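Local coordinates for neuraminidase (Influenza A virus, PDB 4K3Y), which probably serves as the tetrameric neuraminidase-like surface head of a bat influenza A virus, folded as a six-bladed beta-propeller, its sialidase activity apparently lost, at residues Gly32-Glu37 against Leu348-Leu353; Met39-Asn44 against Asp86-Asp91; Phe267-Ser272 against Gln332-Trp337; Gln309-Ser314 against Ile354-Thr359. One frame throughout, in Å; residues are numbered along the deposited sequence.

Contact 1 (Gly32-Glu37 against Leu348-Leu353); sequences GKIPDE and LSSNDL
Ile-34, on an irregular loop, faces the first residues of strand 349-359 at a CA-CA separation of 8.3 Å from Ser-350, and no hydrogen bond joins the two backbones. The gap is spanned by one side chain. Ile-34 extends its longer branch straight across, with chi2 at -177°, and presents its terminal methyl to the strand. CD1 ends 3.6 Å from the carbonyl oxygen of Asn-351 and 4.0 Å from OD2 of Asp-352, with CB of Ser-350 a little farther off. Asp-352 comes to meet it from the opposite direction, its OD2 lying 4.1 Å from CG1 of Ile-34, so the aliphatic branch runs up against a carboxylate. That carboxylate is engaged elsewhere: OD2 accepts a hydrogen bond from the backbone N of Gly-29, which fixes the group beside the isoleucine. Asn-351, between the two inward-facing residues, turns its side chain to the other side of the strand, where ND2 bonds to O of Thr-41. The loop is anchored separately, since Ile-34 makes backbone hydrogen bonds with Thr-343 and Lys-345, and Asp-36 OD1 accepts one from Ala-346 N. Nearby, Pro-35 packs on Tyr-62 of a neighbouring subunit. Ile-34 also rests on Ala-342 of strand 335-343, to which Ser-350 is paired through the backbone. The contact thus sets the loop that follows strand 20-26 against strand 349-359 of the blade in which strand 20-26 joins three C-terminal strands, while Leu-348 and Ser-350 touch Leu-40 of strand 40-48 in the next blade.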
loop_
_atom_site.group_PDB
_atom_site.type_symbol
_atom_site.label_atom_id
_atom_site.label_comp_id
_atom_site.label_asym_id
_atom_site.label_seq_id
_atom_site.Cartn_x
_atom_site.Cartn_y
_atom_site.Cartn_z
ATOM N N GLY C 32 -8.877 -12.553 22.747
ATOM C CA GLY C 32 -10.045 -13.147 22.125
ATOM C C GLY C 32 -9.649 -13.962 20.913
ATOM O O GLY C 32 -8.500 -14.428 20.815
ATOM N N LYS C 33 -10.587 -14.141 19.988
ATOM C CA LYS C 33 -10.288 -14.908 18.781
ATOM C C LYS C 33 -9.616 -14.073 17.697
ATOM O O LYS C 33 -10.012 -12.923 17.443
ATOM C CB LYS C 33 -11.564 -15.520 18.221
ATOM C CG LYS C 33 -12.444 -16.119 19.289
ATOM C CD LYS C 33 -12.210 -17.607 19.468
ATOM C CE LYS C 33 -13.126 -18.138 20.545
ATOM N NZ LYS C 33 -12.864 -17.419 21.825
ATOM N N ILE C 34 -8.600 -14.652 17.060
ATOM C CA ILE C 34 -8.055 -14.080 15.830
ATOM C C ILE C 34 -9.093 -14.126 14.709
ATOM O O ILE C 34 -9.711 -15.177 14.479
ATOM C CB ILE C 34 -6.825 -14.855 15.336
ATOM C CG1 ILE C 34 -5.744 -14.883 16.416
ATOM C CG2 ILE C 34 -6.295 -14.232 14.038
ATOM C CD1 ILE C 34 -4.453 -15.567 15.967
ATOM N N PRO C 35 -9.293 -12.988 14.011
ATOM C CA PRO C 35 -10.145 -12.921 12.811
ATOM C C PRO C 35 -9.717 -13.910 11.717
ATOM O O PRO C 35 -8.517 -14.167 11.535
ATOM C CB PRO C 35 -9.954 -11.476 12.329
ATOM C CG PRO C 35 -9.664 -10.709 13.572
ATOM C CD PRO C 35 -8.820 -11.651 14.419
ATOM N N ASP C 36 -10.697 -14.452 10.997
ATOM C CA ASP C 36 -10.440 -15.531 10.047
ATOM C C ASP C 36 -9.682 -15.049 8.803
ATOM O O ASP C 36 -9.059 -15.851 8.093
ATOM C CB ASP C 36 -11.753 -16.222 9.647
ATOM C CG ASP C 36 -12.388 -17.001 10.799
ATOM O OD1 ASP C 36 -11.638 -17.547 11.641
ATOM O OD2 ASP C 36 -13.640 -17.072 10.862
ATOM N N GLU C 37 -9.722 -13.739 8.557
ATOM C CA GLU C 37 -9.091 -13.157 7.372
ATOM C C GLU C 37 -7.591 -13.078 7.525
ATOM O O GLU C 37 -6.891 -12.782 6.555
ATOM C CB GLU C 37 -9.617 -11.750 7.077
ATOM C CG GLU C 37 -11.112 -11.594 7.215
ATOM C CD GLU C 37 -11.508 -11.198 8.617
ATOM O OE1 GLU C 37 -10.741 -10.443 9.257
ATOM O OE2 GLU C 37 -12.575 -11.644 9.083
ATOM N N LEU C 348 -10.009 -22.737 14.416
ATOM C CA LEU C 348 -8.644 -23.208 14.148
ATOM C C LEU C 348 -7.678 -22.679 15.205
ATOM O O LEU C 348 -7.792 -21.524 15.644
ATOM C CB LEU C 348 -8.164 -22.783 12.767
ATOM C CG LEU C 348 -8.382 -23.819 11.667
ATOM C CD1 LEU C 348 -9.842 -23.885 11.257
ATOM C CD2 LEU C 348 -7.526 -23.506 10.462
ATOM N N SER C 349 -6.745 -23.520 15.643
ATOM C CA SER C 349 -5.723 -23.038 16.565
ATOM C C SER C 349 -4.617 -22.366 15.752
ATOM O O SER C 349 -4.378 -22.725 14.592
ATOM C CB SER C 349 -5.177 -24.162 17.468
ATOM O OG SER C 349 -4.208 -24.936 16.793
ATOM N N SER C 350 -3.964 -21.380 16.359
ATOM C CA SER C 350 -2.911 -20.606 15.692
ATOM C C SER C 350 -2.088 -19.828 16.725
ATOM O O SER C 350 -2.296 -19.951 17.927
ATOM C CB SER C 350 -3.522 -19.639 14.665
ATOM O OG SER C 350 -2.525 -18.947 13.924
ATOM N N ASN C 351 -1.149 -19.026 16.254
ATOM C CA ASN C 351 -0.384 -18.169 17.141
ATOM C C ASN C 351 -0.611 -16.693 16.866
ATOM O O ASN C 351 -0.911 -16.311 15.725
ATOM C CB ASN C 351 1.106 -18.434 16.928
ATOM C CG ASN C 351 1.449 -19.909 16.968
ATOM O OD1 ASN C 351 1.868 -20.423 18.002
ATOM N ND2 ASN C 351 1.267 -20.598 15.846
ATOM N N ASP C 352 -0.468 -15.868 17.905
ATOM C CA ASP C 352 0.175 -14.563 17.681
ATOM C C ASP C 352 1.092 -14.060 18.772
ATOM O O ASP C 352 1.751 -14.837 19.460
ATOM C CB ASP C 352 -0.778 -13.456 17.229
ATOM C CG ASP C 352 -1.926 -13.289 18.145
ATOM O OD1 ASP C 352 -1.974 -14.025 19.148
ATOM O OD2 ASP C 352 -2.775 -12.424 17.866
ATOM N N LEU C 353 1.107 -12.743 18.917
ATOM C CA LEU C 353 2.270 -12.057 19.433
ATOM C C LEU C 353 1.913 -10.968 20.417
ATOM O O LEU C 353 0.968 -10.190 20.184
ATOM C CB LEU C 353 2.982 -11.421 18.250
ATOM C CG LEU C 353 4.400 -11.835 17.922
ATOM C CD1 LEU C 353 5.156 -10.589 17.518
ATOM C CD2 LEU C 353 5.028 -12.488 19.120
#

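Contact 2 (Met39-Asn44 against Asp86-Asp91); sequences MLTRQN and DPPTPD
A backbone hydrogen bond from Met-39 to Pro-88 ties the entry of strand 40-48, the first of a four-stranded propeller blade, to the loop joining the third and fourth strands of that blade. Pro-88 is the centre of an inverse gamma turn, whose weak bond runs from Thr-89 N to Pro-87 O. The turn presents the carbonyl of Pro-88 to Met-39: N to O is 2.7 Å, the N-H...O angle is 158°, and the amide approaches almost head-on to the carbonyl. Next to this bond the proline ring packs against the strand. Its CG lies 4.0 Å from O of Met-39 and also meets the methyl of Thr-41, whose side chain crosses the ring direction at about a right angle. Met-39 adds its CB, 4.3 Å from CB of Pro-88, before the rest of the chain leads off to Ser-59, Tyr-62 and Leu-93. Farther along the loop, Asp-91 packs on Asp-91 of two neighbouring subunits, consistent with a place near the tetramer axis. Asn-44 also bonds to Glu-339 (ND2) and Arg-55 (OD1). With CG2 of Thr-41 turned to the proline, OG1 (chi1 66°) receives an N-H from Asn-44 ND2 at 3.3 Å, lying close to the plane of that amide.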
loop_
_atom_site.group_PDB
_atom_site.type_symbol
_atom_site.label_atom_id
_atom_site.label_comp_id
_atom_site.label_asym_id
_atom_site.label_seq_id
_atom_site.Cartn_x
_atom_site.Cartn_y
_atom_site.Cartn_z
ATOM N N MET C 39 -3.836 -14.460 7.866
ATOM C CA MET C 39 -2.954 -15.588 7.628
ATOM C C MET C 39 -2.628 -16.264 8.980
ATOM O O MET C 39 -2.360 -15.580 9.987
ATOM C CB MET C 39 -1.663 -15.088 6.962
ATOM C CG MET C 39 -0.587 -16.142 6.785
ATOM S SD MET C 39 -0.940 -17.198 5.376
ATOM C CE MET C 39 -0.134 -16.277 4.073
ATOM N N LEU C 40 -2.682 -17.597 9.005
ATOM C CA LEU C 40 -2.240 -18.364 10.164
ATOM C C LEU C 40 -0.723 -18.332 10.231
ATOM O O LEU C 40 -0.049 -18.739 9.299
ATOM C CB LEU C 40 -2.715 -19.816 10.086
ATOM C CG LEU C 40 -4.061 -20.158 10.729
ATOM C CD1 LEU C 40 -5.080 -19.044 10.513
ATOM C CD2 LEU C 40 -4.581 -21.467 10.167
ATOM N N THR C 41 -0.190 -17.850 11.344
ATOM C CA THR C 41 1.247 -17.680 11.491
ATOM C C THR C 41 1.852 -18.684 12.465
ATOM O O THR C 41 1.176 -19.167 13.377
ATOM C CB THR C 41 1.566 -16.292 12.033
ATOM O OG1 THR C 41 1.066 -16.181 13.374
ATOM C CG2 THR C 41 0.904 -15.253 11.174
ATOM N N ARG C 42 3.132 -18.981 12.258
ATOM C CA ARG C 42 3.932 -19.743 13.207
ATOM C C ARG C 42 5.410 -19.325 13.113
ATOM O O ARG C 42 5.824 -18.696 12.134
ATOM C CB ARG C 42 3.749 -21.258 13.007
ATOM C CG ARG C 42 4.337 -21.840 11.723
ATOM C CD ARG C 42 4.313 -23.374 11.777
ATOM N NE ARG C 42 5.418 -23.983 11.035
ATOM C CZ ARG C 42 6.643 -24.160 11.525
ATOM N NH1 ARG C 42 6.936 -23.772 12.758
ATOM N NH2 ARG C 42 7.580 -24.723 10.776
ATOM N N GLN C 43 6.192 -19.676 14.132
ATOM C CA GLN C 43 7.586 -19.254 14.227
ATOM C C GLN C 43 7.696 -17.723 14.091
ATOM O O GLN C 43 8.534 -17.200 13.353
ATOM C CB GLN C 43 8.471 -19.986 13.196
ATOM C CG GLN C 43 9.937 -20.220 13.638
ATOM C CD GLN C 43 10.973 -19.463 12.782
ATOM O OE1 GLN C 43 11.833 -20.072 12.147
ATOM N NE2 GLN C 43 10.901 -18.134 12.787
ATOM N N ASN C 44 6.850 -16.999 14.817
ATOM C CA ASN C 44 6.952 -15.550 14.821
ATOM C C ASN C 44 8.215 -15.066 15.528
ATOM O O ASN C 44 8.740 -15.723 16.428
ATOM C CB ASN C 44 5.706 -14.921 15.446
ATOM C CG ASN C 44 4.440 -15.307 14.718
ATOM O OD1 ASN C 44 3.980 -14.590 13.837
ATOM N ND2 ASN C 44 3.874 -16.452 15.077
ATOM N N ASP C 86 0.683 -4.116 12.305
ATOM C CA ASP C 86 -0.251 -4.441 11.234
ATOM C C ASP C 86 -0.652 -5.899 11.365
ATOM O O ASP C 86 0.167 -6.739 11.749
ATOM C CB ASP C 86 0.411 -4.212 9.869
ATOM C CG ASP C 86 0.475 -2.737 9.472
ATOM O OD1 ASP C 86 0.218 -1.852 10.324
ATOM O OD2 ASP C 86 0.796 -2.465 8.294
ATOM N N PRO C 87 -1.916 -6.207 11.052
ATOM C CA PRO C 87 -2.390 -7.593 11.032
ATOM C C PRO C 87 -1.832 -8.314 9.806
ATOM O O PRO C 87 -1.542 -7.667 8.793
ATOM C CB PRO C 87 -3.898 -7.426 10.873
ATOM C CG PRO C 87 -4.029 -6.176 10.037
ATOM C CD PRO C 87 -2.933 -5.265 10.543
ATOM N N PRO C 88 -1.649 -9.639 9.901
ATOM C CA PRO C 88 -1.252 -10.399 8.712
ATOM C C PRO C 88 -2.449 -10.763 7.846
ATOM O O PRO C 88 -2.768 -11.940 7.673
ATOM C CB PRO C 88 -0.603 -11.658 9.292
ATOM C CG PRO C 88 -1.264 -11.830 10.629
ATOM C CD PRO C 88 -1.534 -10.436 11.137
ATOM N N THR C 89 -3.104 -9.733 7.321
ATOM C CA THR C 89 -4.081 -9.866 6.249
ATOM C C THR C 89 -3.321 -9.905 4.928
ATOM O O THR C 89 -2.205 -9.392 4.851
ATOM C CB THR C 89 -5.031 -8.660 6.261
ATOM O OG1 THR C 89 -4.261 -7.446 6.216
ATOM C CG2 THR C 89 -5.874 -8.679 7.524
ATOM N N PRO C 90 -3.918 -10.514 3.890
ATOM C CA PRO C 90 -3.297 -10.599 2.552
ATOM C C PRO C 90 -2.747 -9.261 2.054
ATOM O O PRO C 90 -1.709 -9.208 1.382
ATOM C CB PRO C 90 -4.462 -11.034 1.652
ATOM C CG PRO C 90 -5.354 -11.843 2.568
ATOM C CD PRO C 90 -5.181 -11.277 3.971
ATOM N N ASP C 91 -3.450 -8.188 2.393
ATOM C CA ASP C 91 -3.088 -6.849 1.949
ATOM C C ASP C 91 -1.777 -6.387 2.576
ATOM O O ASP C 91 -1.059 -5.580 2.001
ATOM C CB ASP C 91 -4.212 -5.864 2.298
ATOM C CG ASP C 91 -5.599 -6.403 1.946
ATOM O OD1 ASP C 91 -5.715 -7.605 1.624
ATOM O OD2 ASP C 91 -6.576 -5.625 2.002
#

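Contact 3 (Phe267-Ser272 against Gln332-Trp337)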
loop_
_atom_site.group_PDB
_atom_site.type_symbol
_atom_site.label_atom_id
_atom_site.label_comp_id
_atom_site.label_asym_id
_atom_site.label_seq_id
_atom_site.Cartn_x
_atom_site.Cartn_y
_atom_site.Cartn_z
ATOM N N PHE C 267 14.652 -16.397 26.660
ATOM C CA PHE C 267 15.778 -15.484 26.788
ATOM C C PHE C 267 16.152 -15.180 28.234
ATOM O O PHE C 267 15.364 -15.376 29.170
ATOM C CB PHE C 267 15.461 -14.162 26.056
ATOM C CG PHE C 267 14.262 -13.420 26.624
ATOM C CD1 PHE C 267 12.975 -13.665 26.135
ATOM C CD2 PHE C 267 14.420 -12.478 27.646
ATOM C CE1 PHE C 267 11.866 -12.996 26.660
ATOM C CE2 PHE C 267 13.305 -11.799 28.173
ATOM C CZ PHE C 267 12.033 -12.064 27.685
ATOM N N MET C 268 17.382 -14.704 28.385
ATOM C CA MET C 268 17.864 -14.085 29.604
ATOM C C MET C 268 18.475 -12.748 29.187
ATOM O O MET C 268 18.985 -12.618 28.062
ATOM C CB MET C 268 18.923 -14.962 30.269
ATOM C CG MET C 268 18.405 -16.282 30.860
ATOM S SD MET C 268 19.748 -17.371 31.390
ATOM C CE MET C 268 18.839 -18.740 32.134
ATOM N N ILE C 269 18.418 -11.751 30.066
ATOM C CA ILE C 269 19.102 -10.497 29.780
ATOM C C ILE C 269 20.217 -10.265 30.788
ATOM O O ILE C 269 19.957 -10.183 31.993
ATOM C CB ILE C 269 18.158 -9.276 29.814
ATOM C CG1 ILE C 269 16.994 -9.464 28.839
ATOM C CG2 ILE C 269 18.947 -7.989 29.498
ATOM C CD1 ILE C 269 15.931 -8.377 28.937
ATOM N N GLU C 270 21.450 -10.157 30.297
ATOM C CA GLU C 270 22.603 -9.922 31.172
ATOM C C GLU C 270 23.001 -8.445 31.227
ATOM O O GLU C 270 23.291 -7.817 30.198
ATOM C CB GLU C 270 23.803 -10.760 30.729
ATOM C CG GLU C 270 25.114 -10.336 31.365
ATOM C CD GLU C 270 25.287 -10.862 32.778
ATOM O OE1 GLU C 270 24.312 -11.394 33.350
ATOM O OE2 GLU C 270 26.411 -10.748 33.316
ATOM N N GLY C 271 23.027 -7.890 32.431
ATOM C CA GLY C 271 23.315 -6.478 32.572
ATOM C C GLY C 271 23.796 -6.127 33.958
ATOM O O GLY C 271 24.167 -7.004 34.749
ATOM N N SER C 272 23.816 -4.828 34.234
ATOM C CA SER C 272 23.982 -4.331 35.588
ATOM C C SER C 272 22.814 -4.930 36.341
ATOM O O SER C 272 22.956 -5.492 37.437
ATOM C CB SER C 272 23.868 -2.817 35.570
ATOM O OG SER C 272 22.999 -2.411 34.522
ATOM N N GLN C 332 20.398 2.576 24.020
ATOM C CA GLN C 332 19.883 1.543 23.118
ATOM C C GLN C 332 18.728 0.767 23.763
ATOM O O GLN C 332 18.925 0.074 24.767
ATOM C CB GLN C 332 20.999 0.594 22.682
ATOM C CG GLN C 332 20.514 -0.607 21.860
ATOM C CD GLN C 332 19.772 -0.195 20.589
ATOM O OE1 GLN C 332 20.351 0.433 19.693
ATOM N NE2 GLN C 332 18.485 -0.541 20.509
ATOM N N GLU C 333 17.524 0.885 23.194
ATOM C CA GLU C 333 16.346 0.237 23.784
ATOM C C GLU C 333 16.279 -1.284 23.519
ATOM O O GLU C 333 16.691 -1.773 22.458
ATOM C CB GLU C 333 15.053 0.958 23.360
ATOM C CG GLU C 333 13.736 0.218 23.672
ATOM C CD GLU C 333 13.293 0.295 25.142
ATOM O OE1 GLU C 333 14.144 0.168 26.051
ATOM O OE2 GLU C 333 12.078 0.473 25.390
ATOM N N LEU C 334 15.778 -2.025 24.503
ATOM C CA LEU C 334 15.683 -3.480 24.417
ATOM C C LEU C 334 14.236 -3.928 24.596
ATOM O O LEU C 334 13.501 -3.419 25.453
ATOM C CB LEU C 334 16.578 -4.128 25.481
ATOM C CG LEU C 334 16.801 -5.635 25.420
ATOM C CD1 LEU C 334 17.187 -6.079 24.003
ATOM C CD2 LEU C 334 17.863 -6.068 26.442
ATOM N N CYS C 335 13.829 -4.882 23.773
ATOM C CA CYS C 335 12.461 -5.393 23.807
ATOM C C CYS C 335 12.427 -6.914 23.717
ATOM O O CYS C 335 13.424 -7.552 23.364
ATOM C CB CYS C 335 11.669 -4.837 22.619
ATOM S SG CYS C 335 11.564 -3.048 22.558
ATOM N N PHE C 336 11.271 -7.494 24.013
ATOM C CA PHE C 336 11.071 -8.913 23.716
ATOM C C PHE C 336 9.684 -9.215 23.149
ATOM O O PHE C 336 8.724 -8.451 23.353
ATOM C CB PHE C 336 11.421 -9.830 24.913
ATOM C CG PHE C 336 10.575 -9.613 26.126
ATOM C CD1 PHE C 336 9.363 -10.284 26.268
ATOM C CD2 PHE C 336 11.002 -8.771 27.149
ATOM C CE1 PHE C 336 8.571 -10.095 27.403
ATOM C CE2 PHE C 336 10.214 -8.580 28.295
ATOM C CZ PHE C 336 8.998 -9.241 28.415
ATOM N N TRP C 337 9.610 -10.311 22.397
ATOM C CA TRP C 337 8.344 -10.802 21.880
ATOM C C TRP C 337 8.034 -12.150 22.525
ATOM O O TRP C 337 8.937 -12.946 22.784
ATOM C CB TRP C 337 8.380 -10.941 20.352
ATOM C CG TRP C 337 9.532 -11.788 19.851
ATOM C CD1 TRP C 337 10.712 -11.332 19.358
ATOM C CD2 TRP C 337 9.601 -13.225 19.793
ATOM N NE1 TRP C 337 11.513 -12.382 18.990
ATOM C CE2 TRP C 337 10.859 -13.557 19.244
ATOM C CE3 TRP C 337 8.725 -14.261 20.149
ATOM C CZ2 TRP C 337 11.275 -14.883 19.055
ATOM C CZ3 TRP C 337 9.140 -15.581 19.961
ATOM C CH2 TRP C 337 10.406 -15.877 19.418
#
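Phe-267 and Phe-336 form the larger half of this buried, wholly apolar contact, and Ile-269 with Leu-334 makes up the other. Phe-267 drives the far end of its ring at the root of Phe-336. CZ stands 3.2 Å above the plane of the Phe-336 ring, displaced toward the rim, with CG its nearest atom, while CE1 of Phe-267 reaches CB of Phe-336 at 3.6 Å. The planes are inclined at 37° with centroids 4.7 Å apart, an oblique pairing. Both phenylalanines have CG between the backbone N and the carbonyl carbon (chi1 62°), and from these positions the two side chains cross at about a right angle. Two residues away on each segment, Ile-269 and Leu-334 reach toward one another tip to tip; a single methyl, Leu-334 CD2, touches Ile-269 at CG2 (3.8 Å) and CD1 (3.9 Å). The hydrophobic cluster continues around the pair: Phe-336 meets Trp-21 edge-to-face, and Phe-267 packs on Phe-288 and Ile-290 of its own sheet and on Leu-321 of the next. Next to Phe-336, Cys-335 faces the other way and is bonded to Cys-357. Apolar side chains packed between two successive four-stranded sheets are what joins blade to blade in a beta-propeller such as that of the influenza neuraminidases.

Contact 4 (Gln309-Ser314 against Ile354-Thr359); sequences QLLSNS and ITFCGT. With NAG (2-acetamido-2-deoxy-beta-D-glucopyranose), chain I.
A classic beta bulge in strand 306-311, an outermost strand of one propeller blade, sets Leu-310 and Leu-311 opposite Phe-288, and both leucines point toward strand 349-359 of the next blade. The strands run at 146° to each other with their axes 10.3 Å apart, so this is packing between sheets, bridged by side chains. Leu-310 is extended, with CD1 anti to CA (chi2 -176°), which carries that methyl over the centre of the Phe-356 ring. This is a CH-pi contact: CD1 is 3.9 Å from the ring centroid and 11° off the normal. Leu-311 comes to the same ring obliquely, its CD1 3.9 Å from CE1 of Phe-356. Its other methyl, CD2, meets CD1 of Ile-354 tip to tip, so one leucine spans the phenylalanine and the isoleucine two residues earlier. Phe-356 also meets the rings of Phe-336 and Trp-368, and the backbone of Leu-310 is hydrogen-bonded with Trp-368, so the chain's C-terminal tail joins the same hydrophobic layer. Beyond the bulge the chain turns the corner at residues 312-314 and carries a glycan on Asn-313. The sugar reaches across to a neighbouring subunit, where it is hydrogen-bonded to Glu-75 and Gln-76. Its root is the N-glycosidic bond from ND2 of Asn-313 to C1 of the N-acetylglucosamine, 1.4 Å long.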
loop_
_atom_site.group_PDB
_atom_site.type_symbol
_atom_site.label_atom_id
_atom_site.label_comp_id
_atom_site.label_asym_id
_atom_site.label_seq_id
_atom_site.Cartn_x
_atom_site.Cartn_y
_atom_site.Cartn_z
ATOM N N GLN C 309 4.769 -10.663 36.943
ATOM C CA GLN C 309 3.903 -11.617 36.249
ATOM C C GLN C 309 3.084 -10.969 35.134
ATOM O O GLN C 309 1.870 -10.750 35.271
ATOM C CB GLN C 309 3.009 -12.346 37.230
ATOM C CG GLN C 309 3.749 -13.412 37.994
ATOM C CD GLN C 309 3.130 -13.644 39.331
ATOM O OE1 GLN C 309 3.489 -12.987 40.314
ATOM N NE2 GLN C 309 2.166 -14.559 39.385
ATOM N N LEU C 310 3.772 -10.707 34.024
ATOM C CA LEU C 310 3.220 -10.023 32.848
ATOM C C LEU C 310 1.932 -10.647 32.270
ATOM O O LEU C 310 0.964 -9.922 31.996
ATOM C CB LEU C 310 4.301 -9.866 31.768
ATOM C CG LEU C 310 5.521 -9.010 32.186
ATOM C CD1 LEU C 310 6.536 -8.804 31.052
ATOM C CD2 LEU C 310 5.069 -7.661 32.721
ATOM N N LEU C 311 1.905 -11.972 32.098
ATOM C CA LEU C 311 0.699 -12.649 31.602
ATOM C C LEU C 311 0.262 -13.800 32.501
ATOM O O LEU C 311 1.083 -14.395 33.184
ATOM C CB LEU C 311 0.894 -13.163 30.179
ATOM C CG LEU C 311 0.975 -12.172 29.013
ATOM C CD1 LEU C 311 2.411 -11.790 28.745
ATOM C CD2 LEU C 311 0.399 -12.832 27.804
ATOM N N SER C 312 -1.030 -14.122 32.472
ATOM C CA SER C 312 -1.601 -15.169 33.323
ATOM C C SER C 312 -2.605 -15.983 32.540
ATOM O O SER C 312 -2.631 -17.209 32.604
ATOM C CB SER C 312 -2.333 -14.534 34.496
ATOM O OG SER C 312 -1.515 -13.550 35.089
ATOM N N ASN C 313 -3.447 -15.266 31.815
ATOM C CA ASN C 313 -4.551 -15.855 31.099
ATOM C C ASN C 313 -4.096 -16.818 30.014
ATOM O O ASN C 313 -4.658 -17.898 29.847
ATOM C CB ASN C 313 -5.404 -14.749 30.458
ATOM C CG ASN C 313 -6.238 -13.970 31.474
ATOM O OD1 ASN C 313 -5.962 -13.983 32.683
ATOM N ND2 ASN C 313 -7.271 -13.281 30.970
ATOM N N SER C 314 -3.074 -16.438 29.268
ATOM C CA SER C 314 -2.843 -17.112 28.002
ATOM C C SER C 314 -1.736 -18.170 28.006
ATOM O O SER C 314 -0.916 -18.261 28.935
ATOM C CB SER C 314 -2.676 -16.081 26.863
ATOM O OG SER C 314 -1.618 -15.212 27.146
ATOM N N ILE C 354 2.670 -10.921 21.515
ATOM C CA ILE C 354 2.695 -9.765 22.403
ATOM C C ILE C 354 4.145 -9.330 22.427
ATOM O O ILE C 354 5.054 -10.182 22.371
ATOM C CB ILE C 354 2.320 -10.134 23.827
ATOM C CG1 ILE C 354 1.179 -11.125 23.812
ATOM C CG2 ILE C 354 1.913 -8.890 24.645
ATOM C CD1 ILE C 354 0.335 -10.958 24.992
ATOM N N THR C 355 4.368 -8.019 22.500
ATOM C CA THR C 355 5.724 -7.493 22.595
ATOM C C THR C 355 5.827 -6.554 23.793
ATOM O O THR C 355 4.833 -5.964 24.222
ATOM C CB THR C 355 6.165 -6.792 21.290
ATOM O OG1 THR C 355 5.210 -5.790 20.946
ATOM C CG2 THR C 355 6.258 -7.783 20.141
ATOM N N PHE C 356 7.031 -6.422 24.335
ATOM C CA PHE C 356 7.244 -5.609 25.519
ATOM C C PHE C 356 8.544 -4.884 25.303
ATOM O O PHE C 356 9.479 -5.463 24.755
ATOM C CB PHE C 356 7.394 -6.500 26.765
ATOM C CG PHE C 356 6.096 -7.021 27.306
ATOM C CD1 PHE C 356 5.575 -8.244 26.868
ATOM C CD2 PHE C 356 5.397 -6.302 28.279
ATOM C CE1 PHE C 356 4.355 -8.728 27.381
ATOM C CE2 PHE C 356 4.189 -6.778 28.792
ATOM C CZ PHE C 356 3.661 -7.991 28.348
ATOM N N CYS C 357 8.614 -3.630 25.739
ATOM C CA CYS C 357 9.873 -2.881 25.731
ATOM C C CYS C 357 10.118 -2.368 27.126
ATOM O O CYS C 357 9.176 -2.221 27.915
ATOM C CB CYS C 357 9.816 -1.727 24.728
ATOM S SG CYS C 357 9.715 -2.296 23.010
ATOM N N GLY C 358 11.378 -2.110 27.449
ATOM C CA GLY C 358 11.717 -1.718 28.805
ATOM C C GLY C 358 11.428 -0.263 29.154
ATOM O O GLY C 358 11.567 0.629 28.315
ATOM N N THR C 359 11.022 -0.045 30.402
ATOM C CA THR C 359 10.889 1.278 30.995
ATOM C C THR C 359 11.954 1.429 32.064
ATOM O O THR C 359 12.283 0.464 32.760
ATOM C CB THR C 359 9.554 1.410 31.730
ATOM O OG1 THR C 359 8.488 1.129 30.827
ATOM C CG2 THR C 359 9.372 2.826 32.314
HETATM C C1 NAG I . -7.991 -12.494 31.939
HETATM C C2 NAG I . -8.456 -11.308 31.094
HETATM C C3 NAG I . -9.419 -10.424 31.871
HETATM C C4 NAG I . -10.505 -11.245 32.556
HETATM C C5 NAG I . -9.890 -12.412 33.314
HETATM C C6 NAG I . -10.940 -13.315 33.947
HETATM C C7 NAG I . -6.906 -10.339 29.440
HETATM C C8 NAG I . -5.928 -9.215 29.266
HETATM N N2 NAG I . -7.323 -10.497 30.698
HETATM O O3 NAG I . -9.993 -9.465 31.010
HETATM O O4 NAG I . -11.173 -10.409 33.465
HETATM O O5 NAG I . -9.130 -13.178 32.408
HETATM O O6 NAG I . -11.311 -14.310 33.019
HETATM O O7 NAG I . -7.256 -11.043 28.481
#

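From the N terminus, contact 1 opens first and closes only at 348-353, bringing the start of the chain back to its final blade and enclosing contacts 2 and 3 entirely. Contact 2 is the short closure, confined to the blade that begins at strand 40-48, and it is complete long before contacts 3 and 4 begin. Contact 3 then spans two successive blades. Contact 4 opens within its loop and closes beyond it, so the two cross; contact 4 likewise crosses contact 1, whose second segment runs directly into its own along strand 349-359. Strands 335-343 and 349-359, neighbours in one sheet and linked by the Cys-335 to Cys-357 disulfide, join contacts 3 and 4.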